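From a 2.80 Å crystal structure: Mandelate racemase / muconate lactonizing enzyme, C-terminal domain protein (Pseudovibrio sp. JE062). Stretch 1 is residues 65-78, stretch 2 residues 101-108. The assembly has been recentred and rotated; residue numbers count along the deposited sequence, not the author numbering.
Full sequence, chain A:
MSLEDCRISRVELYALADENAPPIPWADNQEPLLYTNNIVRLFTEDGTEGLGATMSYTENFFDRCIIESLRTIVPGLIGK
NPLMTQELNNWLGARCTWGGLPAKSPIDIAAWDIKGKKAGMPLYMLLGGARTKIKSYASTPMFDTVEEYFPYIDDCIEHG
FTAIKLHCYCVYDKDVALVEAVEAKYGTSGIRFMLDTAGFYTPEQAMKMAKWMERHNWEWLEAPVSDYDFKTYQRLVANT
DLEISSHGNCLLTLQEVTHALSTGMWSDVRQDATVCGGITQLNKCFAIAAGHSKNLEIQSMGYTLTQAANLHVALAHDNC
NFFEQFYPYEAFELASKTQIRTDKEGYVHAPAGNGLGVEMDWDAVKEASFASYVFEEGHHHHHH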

# COMPACT_ATOMS: atom_id res chain seq x y z
N CYS A 65 -33.99 -29.37 -7.12
CA CYS A 65 -32.56 -29.15 -7.35
C CYS A 65 -31.70 -29.61 -6.19
O CYS A 65 -30.74 -30.36 -6.37
N ILE A 66 -32.03 -29.14 -4.99
CA ILE A 66 -31.31 -29.52 -3.79
C ILE A 66 -31.47 -31.01 -3.51
O ILE A 66 -30.49 -31.76 -3.50
N ILE A 67 -32.71 -31.47 -3.29
CA ILE A 67 -32.93 -32.87 -2.93
C ILE A 67 -32.24 -33.83 -3.90
O ILE A 67 -31.82 -34.93 -3.51
N GLU A 68 -32.11 -33.42 -5.16
CA GLU A 68 -31.53 -34.27 -6.19
C GLU A 68 -30.01 -34.20 -6.16
O GLU A 68 -29.32 -35.11 -6.60
N SER A 69 -29.49 -33.09 -5.63
CA SER A 69 -28.06 -32.95 -5.37
C SER A 69 -27.69 -33.83 -4.19
O SER A 69 -26.68 -34.52 -4.21
N LEU A 70 -28.52 -33.79 -3.16
CA LEU A 70 -28.34 -34.62 -1.97
C LEU A 70 -28.37 -36.10 -2.31
O LEU A 70 -27.66 -36.90 -1.70
N ARG A 71 -29.19 -36.47 -3.29
CA ARG A 71 -29.30 -37.86 -3.71
C ARG A 71 -27.95 -38.45 -4.11
O ARG A 71 -27.66 -39.60 -3.82
N THR A 72 -27.13 -37.65 -4.79
CA THR A 72 -25.87 -38.12 -5.33
C THR A 72 -24.77 -38.14 -4.26
O THR A 72 -23.74 -38.79 -4.43
N ILE A 73 -25.02 -37.44 -3.16
CA ILE A 73 -24.02 -37.29 -2.10
C ILE A 73 -24.14 -38.38 -1.03
O ILE A 73 -23.14 -38.97 -0.63
N VAL A 74 -25.37 -38.63 -0.59
CA VAL A 74 -25.63 -39.36 0.65
C VAL A 74 -25.44 -40.88 0.63
O VAL A 74 -25.31 -41.49 1.69
N PRO A 75 -25.43 -41.51 -0.56
CA PRO A 75 -25.24 -42.96 -0.53
C PRO A 75 -23.95 -43.37 0.19
O PRO A 75 -23.90 -44.44 0.81
N GLY A 76 -22.93 -42.53 0.10
CA GLY A 76 -21.63 -42.80 0.72
C GLY A 76 -21.61 -42.59 2.22
O GLY A 76 -20.64 -42.95 2.89
N LEU A 77 -22.67 -42.00 2.77
CA LEU A 77 -22.75 -41.76 4.21
C LEU A 77 -22.85 -43.07 4.98
O LEU A 77 -22.20 -43.23 6.01
N ILE A 78 -23.66 -43.99 4.48
CA ILE A 78 -23.77 -45.32 5.06
C ILE A 78 -22.38 -45.86 5.38
O ILE A 78 -21.61 -46.19 4.48
N LEU A 101 -22.32 -26.09 -1.23
CA LEU A 101 -22.36 -26.05 0.23
C LEU A 101 -23.78 -26.04 0.77
O LEU A 101 -24.05 -26.63 1.82
N PRO A 102 -24.70 -25.36 0.07
CA PRO A 102 -26.11 -25.39 0.47
C PRO A 102 -26.67 -26.81 0.55
O PRO A 102 -27.38 -27.14 1.50
N ALA A 103 -26.34 -27.63 -0.44
CA ALA A 103 -26.83 -29.00 -0.49
C ALA A 103 -26.16 -29.89 0.56
O ALA A 103 -26.70 -30.93 0.92
N LYS A 104 -24.99 -29.47 1.04
CA LYS A 104 -24.23 -30.28 2.00
C LYS A 104 -24.45 -29.83 3.45
O LYS A 104 -24.21 -30.60 4.38
N SER A 105 -24.92 -28.60 3.63
CA SER A 105 -25.09 -28.03 4.97
C SER A 105 -26.00 -28.86 5.87
O SER A 105 -25.70 -29.03 7.05
N PRO A 106 -27.12 -29.38 5.34
CA PRO A 106 -28.02 -30.15 6.19
C PRO A 106 -27.41 -31.45 6.73
O PRO A 106 -27.77 -31.89 7.82
N ILE A 107 -26.51 -32.06 5.97
CA ILE A 107 -25.90 -33.32 6.39
C ILE A 107 -24.96 -33.06 7.56
O ILE A 107 -25.00 -33.76 8.57
N ASP A 108 -24.10 -32.05 7.44
CA ASP A 108 -23.21 -31.68 8.54
C ASP A 108 -24.04 -31.34 9.77
O ASP A 108 -23.75 -31.80 10.88

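The two helices cross at a signed angle of -65° with their axes 9.2 Å apart at closest approach, and no hydrogen bond links them, so the contact, 397 Å² summed over both sides, rests on shape. The backbones come nearest at Ile 66 and Ala 103, whose CA atoms lie 5.6 Å apart; by Val 74 and Ile 107 the CA separation has opened to 8.3 Å. The small residue sits where the gap is narrow, and the bulkier Ile 107 where it is wider.

Ala 103 points its CA-to-CB bond toward the first helix, and its methyl enters a shallow hollow between Ile 66 and Ser 69. Its CB lies 3.2 Å from OG of Ser 69 and 4.1 Å from CD1 of Ile 66. Ser 69 (chi1 t) also points toward the partner, but the 3.2 Å approach of its OG to CB of Ala 103 is steric, since CB is a methyl carbon; OG is hydrogen-bonded elsewhere in the structure. The CA-to-CB bond of Ile 66 runs sideways to the second stretch; with chi1 and chi2 both m, its end comes nearer the second helix, and CD1 reaches to 4.4 Å from CB of Pro 102.

Ile 107 is the principal bump, with 83 Å² covered by the other stretch. Its chi1 m, chi2 t rotamer carries CD1 into a pocket lined by Leu 70, Ile 73 and Val 74: CD1 of Ile 107 is 3.5 Å from CD2 of Leu 70, 3.7 Å from CG2 of Ile 73 and 3.9 Å from CG1 of Val 74. The other branch ends in CG2, which meets CD1 of Leu 77 at 3.7 Å. Leu 77, further along the first stretch, points toward the second helix in an m, t rotamer and continues the apolar surface.

Leu 70 bridges the two sites. Its CA-to-CB bond runs sideways, yet chi1 m and chi2 t bring CD2 within 3.1 Å of the backbone O of Ala 103, a tight contact for a methyl group, while the same CD2 packs against Ile 107. Ile 73, also m, t, points toward the partner and places CD1 3.8 Å from CG of Lys 104. That contact uses the aliphatic part of the lysine, whose extended chain takes NZ to a hydrogen bond elsewhere in the structure.

Two hydroxyls bond back to their own stretch: OG1 of Thr 72 (chi1 p) donates to O of Ser 69 at 2.8 Å, and OG of Ser 105 (chi1 m), which also has a partner elsewhere in the structure, donates to O of Leu 101 at 2.7 Å.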

# COMPACT_ATOMS: atom_id res chain seq x y z
CB CYS A 65 -32.29 -27.66 -7.61
SG CYS A 65 -30.54 -27.28 -7.92
CB ILE A 66 -31.77 -28.69 -2.58
CG1 ILE A 66 -31.30 -27.24 -2.72
CG2 ILE A 66 -31.27 -29.30 -1.28
CD1 ILE A 66 -29.79 -27.06 -2.69
CB ILE A 67 -34.43 -33.22 -2.89
CG1 ILE A 67 -34.64 -34.54 -2.12
CG2 ILE A 67 -35.00 -33.33 -4.29
CD1 ILE A 67 -36.07 -34.79 -1.69
CB GLU A 68 -32.06 -33.86 -7.57
CG GLU A 68 -32.14 -35.01 -8.56
CD GLU A 68 -32.89 -36.22 -8.02
OE1 GLU A 68 -34.01 -36.06 -7.49
OE2 GLU A 68 -32.37 -37.35 -8.14
CB SER A 69 -27.72 -31.49 -5.05
OG SER A 69 -26.40 -31.38 -4.56
CB LEU A 70 -29.43 -34.30 -0.95
CG LEU A 70 -29.13 -33.13 -0.02
CD1 LEU A 70 -30.40 -32.49 0.50
CD2 LEU A 70 -28.25 -33.59 1.14
CB ARG A 71 -30.26 -37.99 -4.89
CG ARG A 71 -30.35 -39.40 -5.46
CD ARG A 71 -31.40 -39.49 -6.56
NE ARG A 71 -31.94 -40.84 -6.69
CZ ARG A 71 -31.52 -41.74 -7.57
NH1 ARG A 71 -30.55 -41.44 -8.42
NH2 ARG A 71 -32.08 -42.94 -7.60
CB THR A 72 -25.42 -37.26 -6.52
OG1 THR A 72 -25.13 -35.92 -6.09
CG2 THR A 72 -26.50 -37.22 -7.58
CB ILE A 73 -24.18 -35.93 -1.40
CG1 ILE A 73 -23.76 -34.80 -2.33
CG2 ILE A 73 -23.35 -35.90 -0.13
CD1 ILE A 73 -24.07 -33.42 -1.78
CB VAL A 74 -27.05 -39.07 1.19
CG1 VAL A 74 -27.21 -37.58 1.49
CG2 VAL A 74 -28.11 -39.54 0.21
CB PRO A 75 -25.18 -43.35 -2.01
CG PRO A 75 -25.92 -42.27 -2.71
CD PRO A 75 -25.63 -41.02 -1.93
CB LEU A 77 -23.94 -40.85 4.54
CG LEU A 77 -23.86 -39.42 4.01
CD1 LEU A 77 -25.14 -38.65 4.31
CD2 LEU A 77 -22.65 -38.69 4.59
CB ILE A 78 -24.49 -46.29 4.10
CG1 ILE A 78 -26.01 -46.13 4.21
CG2 ILE A 78 -24.10 -47.73 4.39
CD1 ILE A 78 -26.54 -44.85 3.60
CB LEU A 101 -21.57 -24.83 0.74
CG LEU A 101 -20.08 -24.80 0.36
CD1 LEU A 101 -19.43 -23.48 0.72
CD2 LEU A 101 -19.34 -25.95 1.01
CB PRO A 102 -26.81 -24.62 -0.65
CG PRO A 102 -25.77 -23.70 -1.18
CD PRO A 102 -24.47 -24.44 -1.06
CB ALA A 103 -26.61 -29.57 -1.89
CB LYS A 104 -22.74 -30.22 1.66
CG LYS A 104 -22.40 -30.76 0.28
CD LYS A 104 -21.01 -30.33 -0.17
CE LYS A 104 -20.70 -30.84 -1.56
NZ LYS A 104 -19.38 -30.36 -2.05
CB SER A 105 -25.62 -26.59 4.87
OG SER A 105 -24.63 -25.73 4.32
CB PRO A 106 -29.20 -30.47 5.26
CG PRO A 106 -29.09 -29.51 4.12
CD PRO A 106 -27.63 -29.24 3.97
CB ILE A 107 -25.12 -34.00 5.25
CG1 ILE A 107 -26.02 -34.20 4.03
CG2 ILE A 107 -24.55 -35.33 5.71
CD1 ILE A 107 -25.27 -34.44 2.74
CB ASP A 108 -22.34 -30.48 8.15
CG ASP A 108 -21.60 -29.88 9.34
OD1 ASP A 108 -22.23 -29.11 10.10
OD2 ASP A 108 -20.39 -30.17 9.50